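Local coordinates for protein multisubunit Na+/H+ antiporter, A subunit (Anoxybacillus flavithermus, PDB 6Z16) that forms part of the Mrp complex, a multisubunit membrane antiporter that exchanges sodium ions for protons, at residues Val84-Thr88 with Phe99-Asp104; Ser156-Leu162 with Tyr218-Leu223; Ala245-Ser249 with Ala280-Ile285. The contacts are given in a common frame with arbitrary orientation. Residue numbers count along the deposited sequence, not the author numbering.

How the interactions relate
Interactions 1 and 2 adjoin, their centres about 10 Å apart: Asp157 packs on the hairpin strand 99-103, its CB lying 3.6 Å from Asp100 CB and 3.8 Å from Tyr102 CB, and Phe99 CD1 lies 3.8 Å from Ala161 CB. Interaction 3 is deeper in the helix bundle, its centre about 16 Å from that of interaction 2 and about 21 Å from that of interaction 1, without direct contact. Helix 280-292 bridges the gap, since Leu288 and Ile291 on it receive Ile220 and Leu223 of interaction 2. Phe99 lines a phosphatidylethanolamine pocket, its side chain about 4 Å from the lipid; the side chain of Phe246 is about 7 Å from a bound phosphatidylethanolamine.

Interaction 1 (Val84-Thr88 with Phe99-Asp104); sequences VIRAT and FDAYVD
A two-stranded antiparallel beta hairpin is built from strands 85-90 and 97-103, whose axes here approach to 4.7 Å at 174°. Register pairs Ile85 with Val103, Arg86 with Tyr102, Ala87 with Ala101 and Thr88 with Asp100. Both hydrogen-bonded pairs are doubly closed: Ile85 N gives to Val103 O (3.0 Å) and Val103 N to Ile85 O (2.9 Å), while Ala87 N to Ala101 O and Ala101 N to Ala87 O each span 2.9 Å. Further backbone hydrogen bonds pair Phe99 with Met89 and Tyr102 with Leu155. At the strand end, Asp104 is the N-cap of helix 105-128, and its N is bonded to Ser107 OG. Ile85, Ala87, Ala101 and Val103 share one face, with Ala87 and Ala101 packing on helix 32-35; Arg86, Thr88, Asp100 and Tyr102 share the other. There Arg86 (chi1 m) brings CG to the Tyr102 ring edge, 3.6 Å from CD1. Tyr102 (chi1 t) reaches along to Val84, its OH 3.3 Å from Val84 CG1.

Interaction 2 (Ser156-Leu162 with Tyr218-Leu223); sequences SDHLIAL and YNIREL
Leu159 and Ile220 form the apolar centre, with Leu159 CD2 3.8 Å from Ile220 CG1; both side chains are m,t. Leu223 CD1 joins at 4.1 Å from Leu159 CD1, and Leu162 CD2 more loosely at 4.3 Å from Ile220 CD1. Beside them Tyr218 (chi1 m) lies against Ile160, CD1 to CD1 3.6 Å, and its CB meets His158 CE1 at 3.5 Å. The backbones run past each other with His158 opposite Asn219 (CA-CA 4.7 Å), where helix 159-177 starts from its N-cap, His158, beside the short, weakly bonded helix 220-223. One bond ties them, Ile220 N to Asp157 O, 3.0 Å. Ser156 OG donates to His158 O (3.0 Å), and Tyr218 OH bonds Lys397 of another chain of the Mrp complex. At the polar edge Asp157 OD1 touches Arg221 CG (3.2 Å) but lies 5.5 Å from Arg221 NE; the guanidinium makes a cation-pi contact with Tyr530. Apolar packing and one backbone hydrogen bond thus join the start of helix 159-177 to the link between helices 184-214 and 234-248, without an ion pair.

Interaction 3 (Ala245-Ser249 with Ala280-Ile285); sequences AFTKS and AGIYVI
At the closest point of this buried contact between helices 234-248 and 280-292, Ala245 and Gly281 lie CA to CA only 4.0 Å apart, so the two backbones are in direct contact. Gly281 is the hollow: the carbonyl of Ala245 sinks into it, with Ala245 O 3.5 Å from Gly281 CA in a CA-H...O contact (152° at hydrogen). A CB on Gly281 would fall 2.1 Å from Ala245 O and 3.3 Å from Ser249 CB. The methyl of Ala245 is the bump beside it, entering between Val284 CG1 (4.4 Å) and Ile285 CG1 (3.8 Å). Helix 234-248 stops here: Ser249 is the first residue to leave helical phi/psi, and Ala245 O receives Ser249 OG (3.2 Å, chi1 p) and, weakly, Ser249 N (3.5 Å). Such a break part-way through a membrane helix is consistent with the discontinuous helix 7 of the antiporter-like subunits of complex I, and Lys248 probably corresponds to their conserved helix 7 lysine. Its chain (t,p,p,t) lays CG on the shoulder of helix 280-292, 3.8 Å from Ala280 CB and from Gly281 N, before the amino end turns off to a cation-pi contact with Trp166. Ser249 CB fits over Gly281, 4.2 Å from its CA and from Ile282 CG1. On the other flank the Phe246 ring swings back from a CB that points away, setting CE1 3.7 Å from Ile285 CD1 while helix 296-316 covers the ring.

Interaction 1 (Val84-Thr88 with Phe99-Asp104)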
ATOM      1  N   VAL A  84    -107.314  -9.305  23.563  1.00 99.34           N
ATOM      2  CA  VAL A  84    -106.437  -8.988  22.446  1.00 98.68           C
ATOM      3  C   VAL A  84    -105.374 -10.067  22.309  1.00 86.10           C
ATOM      4  O   VAL A  84    -105.124 -10.857  23.222  1.00 81.13           O
ATOM      5  CB  VAL A  84    -105.791  -7.605  22.622  1.00105.79           C
ATOM      6  CG1 VAL A  84    -106.866  -6.547  22.658  1.00113.42           C
ATOM      7  CG2 VAL A  84    -104.964  -7.572  23.900  1.00 99.41           C
ATOM      8  N   ILE A  85    -104.737 -10.095  21.142  1.00 79.53           N
ATOM      9  CA  ILE A  85    -103.744 -11.116  20.818  1.00 66.35           C
ATOM     10  C   ILE A  85    -102.415 -10.428  20.540  1.00 67.08           C
ATOM     11  O   ILE A  85    -102.302  -9.649  19.589  1.00 69.70           O
ATOM     12  CB  ILE A  85    -104.183 -11.967  19.620  1.00 63.71           C
ATOM     13  CG1 ILE A  85    -105.535 -12.614  19.906  1.00 66.96           C
ATOM     14  CG2 ILE A  85    -103.141 -13.012  19.300  1.00 72.18           C
ATOM     15  CD1 ILE A  85    -105.544 -13.489  21.139  1.00 89.07           C
ATOM     16  N   ARG A  86    -101.408 -10.722  21.358  1.00 57.07           N
ATOM     17  CA  ARG A  86    -100.117 -10.052  21.289  1.00 43.03           C
ATOM     18  C   ARG A  86     -99.022 -11.045  20.932  1.00 50.42           C
ATOM     19  O   ARG A  86     -99.012 -12.175  21.424  1.00 60.32           O
ATOM     20  CB  ARG A  86     -99.791  -9.371  22.617  1.00 49.97           C
ATOM     21  CG  ARG A  86    -100.738  -8.243  22.967  1.00 82.52           C
ATOM     22  CD  ARG A  86    -100.404  -7.599  24.301  1.00 91.06           C
ATOM     23  NE  ARG A  86     -99.118  -6.912  24.274  1.00 93.70           N
ATOM     24  CZ  ARG A  86     -98.046  -7.314  24.950  1.00101.75           C
ATOM     25  NH1 ARG A  86     -98.109  -8.397  25.712  1.00102.86           N
ATOM     26  NH2 ARG A  86     -96.913  -6.632  24.866  1.00103.53           N
ATOM     27  N   ALA A  87     -98.097 -10.615  20.076  1.00 44.19           N
ATOM     28  CA  ALA A  87     -96.992 -11.464  19.651  1.00 41.31           C
ATOM     29  C   ALA A  87     -95.774 -10.597  19.375  1.00 54.29           C
ATOM     30  O   ALA A  87     -95.895  -9.409  19.075  1.00 59.75           O
ATOM     31  CB  ALA A  87     -97.359 -12.281  18.413  1.00 31.28           C
ATOM     32  N   THR A  88     -94.592 -11.207  19.465  1.00 54.88           N
ATOM     33  CA  THR A  88     -93.340 -10.463  19.395  1.00 52.61           C
ATOM     34  C   THR A  88     -92.284 -11.300  18.688  1.00 49.00           C
ATOM     35  O   THR A  88     -92.106 -12.473  19.020  1.00 53.30           O
ATOM     36  CB  THR A  88     -92.860 -10.088  20.806  1.00 69.08           C
ATOM     37  OG1 THR A  88     -93.872  -9.328  21.475  1.00 70.09           O
ATOM     38  CG2 THR A  88     -91.599  -9.253  20.753  1.00 83.01           C
ATOM     39  N   PHE A  99     -90.564  -6.910  15.497  1.00 38.34           N
ATOM     40  CA  PHE A  99     -91.825  -7.061  14.788  1.00 47.33           C
ATOM     41  C   PHE A  99     -92.847  -7.435  15.846  1.00 47.80           C
ATOM     42  O   PHE A  99     -92.992  -8.600  16.217  1.00 57.79           O
ATOM     43  CB  PHE A  99     -91.726  -8.116  13.699  1.00 48.71           C
ATOM     44  CG  PHE A  99     -90.883  -7.704  12.547  1.00 53.56           C
ATOM     45  CD1 PHE A  99     -91.394  -6.876  11.569  1.00 56.05           C
ATOM     46  CD2 PHE A  99     -89.579  -8.140  12.439  1.00 62.67           C
ATOM     47  CE1 PHE A  99     -90.621  -6.490  10.501  1.00 63.41           C
ATOM     48  CE2 PHE A  99     -88.799  -7.757  11.369  1.00 81.32           C
ATOM     49  CZ  PHE A  99     -89.323  -6.931  10.401  1.00 73.72           C
ATOM     50  N   ASP A 100     -93.505  -6.427  16.397  1.00 44.49           N
ATOM     51  CA  ASP A 100     -94.612  -6.702  17.288  1.00 50.11           C
ATOM     52  C   ASP A 100     -95.876  -6.915  16.469  1.00 48.33           C
ATOM     53  O   ASP A 100     -95.971  -6.511  15.309  1.00 49.56           O
ATOM     54  CB  ASP A 100     -94.821  -5.560  18.277  1.00 62.42           C
ATOM     55  CG  ASP A 100     -93.671  -5.389  19.231  1.00 75.00           C
ATOM     56  OD1 ASP A 100     -92.980  -6.382  19.515  1.00 76.41           O
ATOM     57  OD2 ASP A 100     -93.466  -4.255  19.709  1.00 71.30           O
ATOM     58  N   ALA A 101     -96.852  -7.569  17.086  1.00 45.48           N
ATOM     59  CA  ALA A 101     -98.154  -7.768  16.473  1.00 44.10           C
ATOM     60  C   ALA A 101     -99.205  -7.665  17.560  1.00 46.67           C
ATOM     61  O   ALA A 101     -99.081  -8.297  18.612  1.00 55.04           O
ATOM     62  CB  ALA A 101     -98.247  -9.118  15.759  1.00 32.30           C
ATOM     63  N   TYR A 102    -100.227  -6.856  17.305  1.00 41.30           N
ATOM     64  CA  TYR A 102    -101.306  -6.614  18.247  1.00 39.42           C
ATOM     65  C   TYR A 102    -102.604  -6.767  17.482  1.00 48.02           C
ATOM     66  O   TYR A 102    -102.775  -6.157  16.424  1.00 60.71           O
ATOM     67  CB  TYR A 102    -101.200  -5.215  18.851  1.00 50.47           C
ATOM     68  CG  TYR A 102    -102.210  -4.875  19.910  1.00 62.09           C
ATOM     69  CD1 TYR A 102    -102.066  -5.341  21.204  1.00 73.03           C
ATOM     70  CD2 TYR A 102    -103.287  -4.054  19.626  1.00 61.10           C
ATOM     71  CE1 TYR A 102    -102.974  -5.011  22.186  1.00 77.42           C
ATOM     72  CE2 TYR A 102    -104.205  -3.721  20.597  1.00 70.93           C
ATOM     73  CZ  TYR A 102    -104.043  -4.202  21.876  1.00 74.80           C
ATOM     74  OH  TYR A 102    -104.953  -3.867  22.850  1.00 82.83           O
ATOM     75  N   VAL A 103    -103.498  -7.601  17.995  1.00 46.89           N
ATOM     76  CA  VAL A 103    -104.731  -7.940  17.305  1.00 44.49           C
ATOM     77  C   VAL A 103    -105.896  -7.570  18.205  1.00 40.20           C
ATOM     78  O   VAL A 103    -106.043  -8.121  19.306  1.00 41.84           O
ATOM     79  CB  VAL A 103    -104.776  -9.422  16.914  1.00 46.08           C
ATOM     80  CG1 VAL A 103    -106.110  -9.760  16.354  1.00 35.28           C
ATOM     81  CG2 VAL A 103    -103.707  -9.726  15.884  1.00 53.45           C
ATOM     82  N   ASP A 104    -106.710  -6.633  17.731  1.00 48.20           N
ATOM     83  CA  ASP A 104    -107.939  -6.196  18.382  1.00 50.11           C
ATOM     84  C   ASP A 104    -108.984  -6.031  17.282  1.00 47.00           C
ATOM     85  O   ASP A 104    -108.829  -6.565  16.178  1.00 46.49           O
ATOM     86  CB  ASP A 104    -107.704  -4.933  19.232  1.00 58.26           C
ATOM     87  CG  ASP A 104    -107.148  -3.754  18.431  1.00 86.47           C
ATOM     88  OD1 ASP A 104    -106.835  -3.894  17.231  1.00 88.48           O
ATOM     89  OD2 ASP A 104    -107.017  -2.664  19.023  1.00 89.66           O
TER

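Interaction 2 (Ser156-Leu162 with Tyr218-Leu223)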
ATOM      1  N   SER A 156     -99.477  -4.423  12.787  1.00 44.85           N
ATOM      2  CA  SER A 156     -98.230  -4.019  13.425  1.00 45.47           C
ATOM      3  C   SER A 156     -98.459  -3.143  14.646  1.00 47.07           C
ATOM      4  O   SER A 156     -99.329  -2.270  14.659  1.00 53.35           O
ATOM      5  CB  SER A 156     -97.336  -3.276  12.437  1.00 44.54           C
ATOM      6  OG  SER A 156     -96.123  -2.898  13.051  1.00 46.05           O
ATOM      7  N   ASP A 157     -97.644  -3.374  15.665  1.00 43.07           N
ATOM      8  CA  ASP A 157     -97.647  -2.615  16.902  1.00 47.06           C
ATOM      9  C   ASP A 157     -96.381  -1.781  17.069  1.00 57.50           C
ATOM     10  O   ASP A 157     -96.366  -0.845  17.874  1.00 60.95           O
ATOM     11  CB  ASP A 157     -97.836  -3.592  18.073  1.00 63.63           C
ATOM     12  CG  ASP A 157     -97.851  -2.921  19.416  1.00 74.53           C
ATOM     13  OD1 ASP A 157     -98.831  -2.228  19.707  1.00 73.28           O
ATOM     14  OD2 ASP A 157     -96.878  -3.087  20.177  1.00 74.30           O
ATOM     15  N   HIS A 158     -95.346  -2.057  16.289  1.00 50.31           N
ATOM     16  CA  HIS A 158     -94.117  -1.284  16.298  1.00 33.95           C
ATOM     17  C   HIS A 158     -94.172  -0.253  15.179  1.00 38.02           C
ATOM     18  O   HIS A 158     -94.709  -0.529  14.104  1.00 39.71           O
ATOM     19  CB  HIS A 158     -92.922  -2.211  16.103  1.00 43.66           C
ATOM     20  CG  HIS A 158     -91.600  -1.561  16.342  1.00 58.41           C
ATOM     21  ND1 HIS A 158     -91.074  -1.392  17.603  1.00 55.66           N
ATOM     22  CD2 HIS A 158     -90.701  -1.030  15.483  1.00 58.97           C
ATOM     23  CE1 HIS A 158     -89.898  -0.803  17.508  1.00 68.61           C
ATOM     24  NE2 HIS A 158     -89.653  -0.563  16.233  1.00 61.35           N
ATOM     25  N   LEU A 159     -93.609   0.931  15.427  1.00 42.18           N
ATOM     26  CA  LEU A 159     -93.713   2.018  14.457  1.00 43.78           C
ATOM     27  C   LEU A 159     -92.773   1.835  13.269  1.00 42.90           C
ATOM     28  O   LEU A 159     -93.154   2.122  12.128  1.00 44.61           O
ATOM     29  CB  LEU A 159     -93.449   3.359  15.142  1.00 31.77           C
ATOM     30  CG  LEU A 159     -94.544   3.864  16.078  1.00 29.63           C
ATOM     31  CD1 LEU A 159     -94.102   5.090  16.843  1.00 22.09           C
ATOM     32  CD2 LEU A 159     -95.793   4.165  15.289  1.00 31.06           C
ATOM     33  N   ILE A 160     -91.550   1.359  13.508  1.00 37.22           N
ATOM     34  CA  ILE A 160     -90.599   1.163  12.414  1.00 37.84           C
ATOM     35  C   ILE A 160     -90.999  -0.036  11.563  1.00 38.83           C
ATOM     36  O   ILE A 160     -90.867  -0.011  10.333  1.00 36.04           O
ATOM     37  CB  ILE A 160     -89.159   1.057  12.970  1.00 34.20           C
ATOM     38  CG1 ILE A 160     -88.624   2.438  13.342  1.00 40.26           C
ATOM     39  CG2 ILE A 160     -88.189   0.411  11.993  1.00 27.46           C
ATOM     40  CD1 ILE A 160     -88.856   2.859  14.759  1.00 57.58           C
ATOM     41  N   ALA A 161     -91.553  -1.078  12.190  1.00 34.13           N
ATOM     42  CA  ALA A 161     -92.086  -2.207  11.433  1.00 36.17           C
ATOM     43  C   ALA A 161     -93.284  -1.793  10.590  1.00 45.97           C
ATOM     44  O   ALA A 161     -93.415  -2.220   9.434  1.00 54.97           O
ATOM     45  CB  ALA A 161     -92.467  -3.337  12.384  1.00 36.49           C
ATOM     46  N   LEU A 162     -94.148  -0.943  11.152  1.00 41.60           N
ATOM     47  CA  LEU A 162     -95.261  -0.368  10.402  1.00 35.15           C
ATOM     48  C   LEU A 162     -94.775   0.451   9.217  1.00 36.28           C
ATOM     49  O   LEU A 162     -95.352   0.374   8.126  1.00 31.29           O
ATOM     50  CB  LEU A 162     -96.118   0.486  11.334  1.00 26.13           C
ATOM     51  CG  LEU A 162     -97.267   1.314  10.769  1.00 31.07           C
ATOM     52  CD1 LEU A 162     -98.236   0.467   9.998  1.00 33.48           C
ATOM     53  CD2 LEU A 162     -97.973   1.999  11.913  1.00 25.38           C
ATOM     54  N   TYR A 218     -91.381   2.904  21.504  1.00 38.49           N
ATOM     55  CA  TYR A 218     -91.731   2.807  20.097  1.00 33.15           C
ATOM     56  C   TYR A 218     -93.045   2.094  19.846  1.00 32.30           C
ATOM     57  O   TYR A 218     -93.592   2.221  18.751  1.00 32.29           O
ATOM     58  CB  TYR A 218     -90.665   2.032  19.322  1.00 44.27           C
ATOM     59  CG  TYR A 218     -89.309   2.657  19.216  1.00 69.08           C
ATOM     60  CD1 TYR A 218     -89.032   3.595  18.240  1.00 67.00           C
ATOM     61  CD2 TYR A 218     -88.290   2.277  20.076  1.00 82.43           C
ATOM     62  CE1 TYR A 218     -87.780   4.149  18.126  1.00 76.97           C
ATOM     63  CE2 TYR A 218     -87.039   2.824  19.977  1.00 86.73           C
ATOM     64  CZ  TYR A 218     -86.788   3.760  19.003  1.00 86.35           C
ATOM     65  OH  TYR A 218     -85.531   4.303  18.912  1.00 87.84           O
ATOM     66  N   ASN A 219     -93.536   1.314  20.799  1.00 31.87           N
ATOM     67  CA  ASN A 219     -94.750   0.550  20.578  1.00 42.54           C
ATOM     68  C   ASN A 219     -95.981   1.409  20.822  1.00 36.50           C
ATOM     69  O   ASN A 219     -96.005   2.251  21.722  1.00 36.64           O
ATOM     70  CB  ASN A 219     -94.764  -0.708  21.448  1.00 66.63           C
ATOM     71  CG  ASN A 219     -94.427  -0.431  22.889  1.00 69.43           C
ATOM     72  OD1 ASN A 219     -94.199   0.703  23.278  1.00 69.90           O
ATOM     73  ND2 ASN A 219     -94.390  -1.480  23.694  1.00 66.11           N
ATOM     74  N   ILE A 220     -97.002   1.189  19.994  1.00 37.18           N
ATOM     75  CA  ILE A 220     -98.146   2.086  19.941  1.00 39.81           C
ATOM     76  C   ILE A 220     -99.003   1.960  21.194  1.00 45.53           C
ATOM     77  O   ILE A 220     -99.553   2.953  21.680  1.00 47.63           O
ATOM     78  CB  ILE A 220     -98.935   1.799  18.653  1.00 38.63           C
ATOM     79  CG1 ILE A 220     -98.030   1.999  17.445  1.00 35.80           C
ATOM     80  CG2 ILE A 220    -100.126   2.712  18.513  1.00 45.03           C
ATOM     81  CD1 ILE A 220     -98.611   1.488  16.162  1.00 51.89           C
ATOM     82  N   ARG A 221     -99.085   0.765  21.773  1.00 49.10           N
ATOM     83  CA  ARG A 221     -99.961   0.552  22.916  1.00 59.37           C
ATOM     84  C   ARG A 221     -99.376   1.037  24.235  1.00 61.92           C
ATOM     85  O   ARG A 221    -100.085   1.017  25.246  1.00 65.00           O
ATOM     86  CB  ARG A 221    -100.326  -0.926  23.024  1.00 65.65           C
ATOM     87  CG  ARG A 221    -101.087  -1.423  21.821  1.00 79.77           C
ATOM     88  CD  ARG A 221    -102.420  -0.738  21.693  1.00 81.93           C
ATOM     89  NE  ARG A 221    -103.296  -1.127  22.785  1.00 87.61           N
ATOM     90  CZ  ARG A 221    -104.377  -0.457  23.146  1.00 88.78           C
ATOM     91  NH1 ARG A 221    -104.717   0.650  22.503  1.00 87.22           N
ATOM     92  NH2 ARG A 221    -105.115  -0.893  24.151  1.00 92.78           N
ATOM     93  N   GLU A 222     -98.118   1.466  24.260  1.00 67.66           N
ATOM     94  CA  GLU A 222     -97.579   2.141  25.432  1.00 67.40           C
ATOM     95  C   GLU A 222     -97.511   3.649  25.272  1.00 56.32           C
ATOM     96  O   GLU A 222     -97.349   4.352  26.273  1.00 56.40           O
ATOM     97  CB  GLU A 222     -96.186   1.605  25.775  1.00 75.32           C
ATOM     98  CG  GLU A 222     -96.198   0.201  26.339  1.00108.00           C
ATOM     99  CD  GLU A 222     -96.834   0.135  27.717  1.00117.99           C
ATOM    100  OE1 GLU A 222     -96.692   1.109  28.484  1.00118.54           O
ATOM    101  OE2 GLU A 222     -97.477  -0.888  28.031  1.00116.76           O
ATOM    102  N   LEU A 223     -97.640   4.158  24.045  1.00 48.02           N
ATOM    103  CA  LEU A 223     -97.783   5.591  23.838  1.00 43.61           C
ATOM    104  C   LEU A 223     -99.138   6.105  24.300  1.00 47.02           C
ATOM    105  O   LEU A 223     -99.283   7.308  24.532  1.00 55.03           O
ATOM    106  CB  LEU A 223     -97.588   5.929  22.364  1.00 45.06           C
ATOM    107  CG  LEU A 223     -96.189   5.706  21.798  1.00 46.79           C
ATOM    108  CD1 LEU A 223     -96.186   5.917  20.305  1.00 50.35           C
ATOM    109  CD2 LEU A 223     -95.208   6.636  22.459  1.00 39.33           C
TER

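Interaction 3 (Ala245-Ser249 with Ala280-Ile285)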
ATOM      1  N   ALA A 245    -100.497  10.293   6.215  1.00 38.93           N
ATOM      2  CA  ALA A 245    -101.768   9.583   6.180  1.00 24.62           C
ATOM      3  C   ALA A 245    -102.735  10.210   5.191  1.00 31.63           C
ATOM      4  O   ALA A 245    -103.527   9.494   4.573  1.00 27.71           O
ATOM      5  CB  ALA A 245    -102.384   9.543   7.575  1.00 37.84           C
ATOM      6  N   PHE A 246    -102.687  11.534   5.013  1.00 39.77           N
ATOM      7  CA  PHE A 246    -103.499  12.151   3.971  1.00 32.28           C
ATOM      8  C   PHE A 246    -102.933  11.871   2.594  1.00 28.30           C
ATOM      9  O   PHE A 246    -103.670  11.897   1.605  1.00 26.24           O
ATOM     10  CB  PHE A 246    -103.594  13.659   4.180  1.00 34.85           C
ATOM     11  CG  PHE A 246    -104.417  14.062   5.357  1.00 47.72           C
ATOM     12  CD1 PHE A 246    -105.300  13.178   5.953  1.00 50.73           C
ATOM     13  CD2 PHE A 246    -104.299  15.336   5.875  1.00 49.92           C
ATOM     14  CE1 PHE A 246    -106.046  13.563   7.041  1.00 44.52           C
ATOM     15  CE2 PHE A 246    -105.043  15.724   6.958  1.00 51.83           C
ATOM     16  CZ  PHE A 246    -105.918  14.833   7.542  1.00 47.30           C
ATOM     17  N   THR A 247    -101.632  11.620   2.511  1.00 42.37           N
ATOM     18  CA  THR A 247    -101.027  11.360   1.215  1.00 53.06           C
ATOM     19  C   THR A 247    -101.382   9.967   0.712  1.00 55.14           C
ATOM     20  O   THR A 247    -101.606   9.773  -0.489  1.00 49.77           O
ATOM     21  CB  THR A 247     -99.518  11.519   1.318  1.00 54.17           C
ATOM     22  OG1 THR A 247     -99.211  12.736   2.008  1.00 52.58           O
ATOM     23  CG2 THR A 247     -98.932  11.600  -0.054  1.00 64.05           C
ATOM     24  N   LYS A 248    -101.450   8.988   1.620  1.00 57.27           N
ATOM     25  CA  LYS A 248    -101.713   7.612   1.201  1.00 46.80           C
ATOM     26  C   LYS A 248    -103.154   7.416   0.740  1.00 41.76           C
ATOM     27  O   LYS A 248    -103.401   6.824  -0.316  1.00 35.06           O
ATOM     28  CB  LYS A 248    -101.388   6.649   2.336  1.00 36.80           C
ATOM     29  CG  LYS A 248    -101.698   5.198   2.025  1.00 57.43           C
ATOM     30  CD  LYS A 248    -100.901   4.646   0.851  1.00 66.40           C
ATOM     31  CE  LYS A 248     -99.452   4.391   1.199  1.00 60.63           C
ATOM     32  NZ  LYS A 248     -98.740   3.756   0.064  1.00 52.41           N
ATOM     33  N   SER A 249    -104.119   7.907   1.514  1.00 40.31           N
ATOM     34  CA  SER A 249    -105.527   7.641   1.259  1.00 33.70           C
ATOM     35  C   SER A 249    -106.156   8.591   0.244  1.00 37.17           C
ATOM     36  O   SER A 249    -107.389   8.675   0.215  1.00 42.15           O
ATOM     37  CB  SER A 249    -106.312   7.688   2.568  1.00 35.72           C
ATOM     38  OG  SER A 249    -106.337   8.997   3.094  1.00 41.85           O
ATOM     39  N   ALA A 280    -105.118   2.682   3.941  1.00 54.18           N
ATOM     40  CA  ALA A 280    -104.024   2.573   4.899  1.00 53.69           C
ATOM     41  C   ALA A 280    -103.879   3.843   5.724  1.00 56.13           C
ATOM     42  O   ALA A 280    -103.638   3.779   6.938  1.00 54.79           O
ATOM     43  CB  ALA A 280    -102.722   2.252   4.171  1.00 49.05           C
ATOM     44  N   GLY A 281    -104.019   5.007   5.085  1.00 43.45           N
ATOM     45  CA  GLY A 281    -104.041   6.253   5.830  1.00 49.12           C
ATOM     46  C   GLY A 281    -105.238   6.359   6.747  1.00 49.85           C
ATOM     47  O   GLY A 281    -105.135   6.917   7.845  1.00 52.74           O
ATOM     48  N   ILE A 282    -106.378   5.808   6.314  1.00 41.49           N
ATOM     49  CA  ILE A 282    -107.556   5.680   7.166  1.00 35.52           C
ATOM     50  C   ILE A 282    -107.234   4.850   8.399  1.00 35.54           C
ATOM     51  O   ILE A 282    -107.611   5.212   9.522  1.00 43.40           O
ATOM     52  CB  ILE A 282    -108.718   5.068   6.364  1.00 34.41           C
ATOM     53  CG1 ILE A 282    -109.048   5.918   5.139  1.00 41.91           C
ATOM     54  CG2 ILE A 282    -109.942   4.908   7.231  1.00 40.21           C
ATOM     55  CD1 ILE A 282    -109.569   7.274   5.466  1.00 38.97           C
ATOM     56  N   TYR A 283    -106.503   3.742   8.215  1.00 26.73           N
ATOM     57  CA  TYR A 283    -106.113   2.916   9.356  1.00 29.56           C
ATOM     58  C   TYR A 283    -105.174   3.657  10.295  1.00 43.32           C
ATOM     59  O   TYR A 283    -105.277   3.509  11.513  1.00 44.80           O
ATOM     60  CB  TYR A 283    -105.456   1.610   8.907  1.00 35.39           C
ATOM     61  CG  TYR A 283    -104.978   0.789  10.094  1.00 44.39           C
ATOM     62  CD1 TYR A 283    -105.887   0.145  10.920  1.00 42.58           C
ATOM     63  CD2 TYR A 283    -103.624   0.690  10.408  1.00 45.40           C
ATOM     64  CE1 TYR A 283    -105.468  -0.583  12.015  1.00 47.46           C
ATOM     65  CE2 TYR A 283    -103.201  -0.032  11.504  1.00 57.44           C
ATOM     66  CZ  TYR A 283    -104.127  -0.669  12.298  1.00 55.03           C
ATOM     67  OH  TYR A 283    -103.709  -1.398  13.382  1.00 53.72           O
ATOM     68  N   VAL A 284    -104.247   4.449   9.753  1.00 42.13           N
ATOM     69  CA  VAL A 284    -103.286   5.146  10.610  1.00 35.29           C
ATOM     70  C   VAL A 284    -103.976   6.235  11.425  1.00 35.67           C
ATOM     71  O   VAL A 284    -103.715   6.387  12.628  1.00 34.00           O
ATOM     72  CB  VAL A 284    -102.123   5.700   9.768  1.00 29.20           C
ATOM     73  CG1 VAL A 284    -101.198   6.554  10.610  1.00 29.96           C
ATOM     74  CG2 VAL A 284    -101.345   4.562   9.191  1.00 27.87           C
ATOM     75  N   ILE A 285    -104.898   6.973  10.797  1.00 34.25           N
ATOM     76  CA  ILE A 285    -105.667   7.995  11.509  1.00 33.92           C
ATOM     77  C   ILE A 285    -106.531   7.359  12.591  1.00 36.00           C
ATOM     78  O   ILE A 285    -106.544   7.811  13.744  1.00 44.56           O
ATOM     79  CB  ILE A 285    -106.510   8.813  10.516  1.00 35.44           C
ATOM     80  CG1 ILE A 285    -105.605   9.611   9.585  1.00 34.84           C
ATOM     81  CG2 ILE A 285    -107.435   9.754  11.243  1.00 42.80           C
ATOM     82  CD1 ILE A 285    -106.318  10.187   8.403  1.00 36.94           C
TER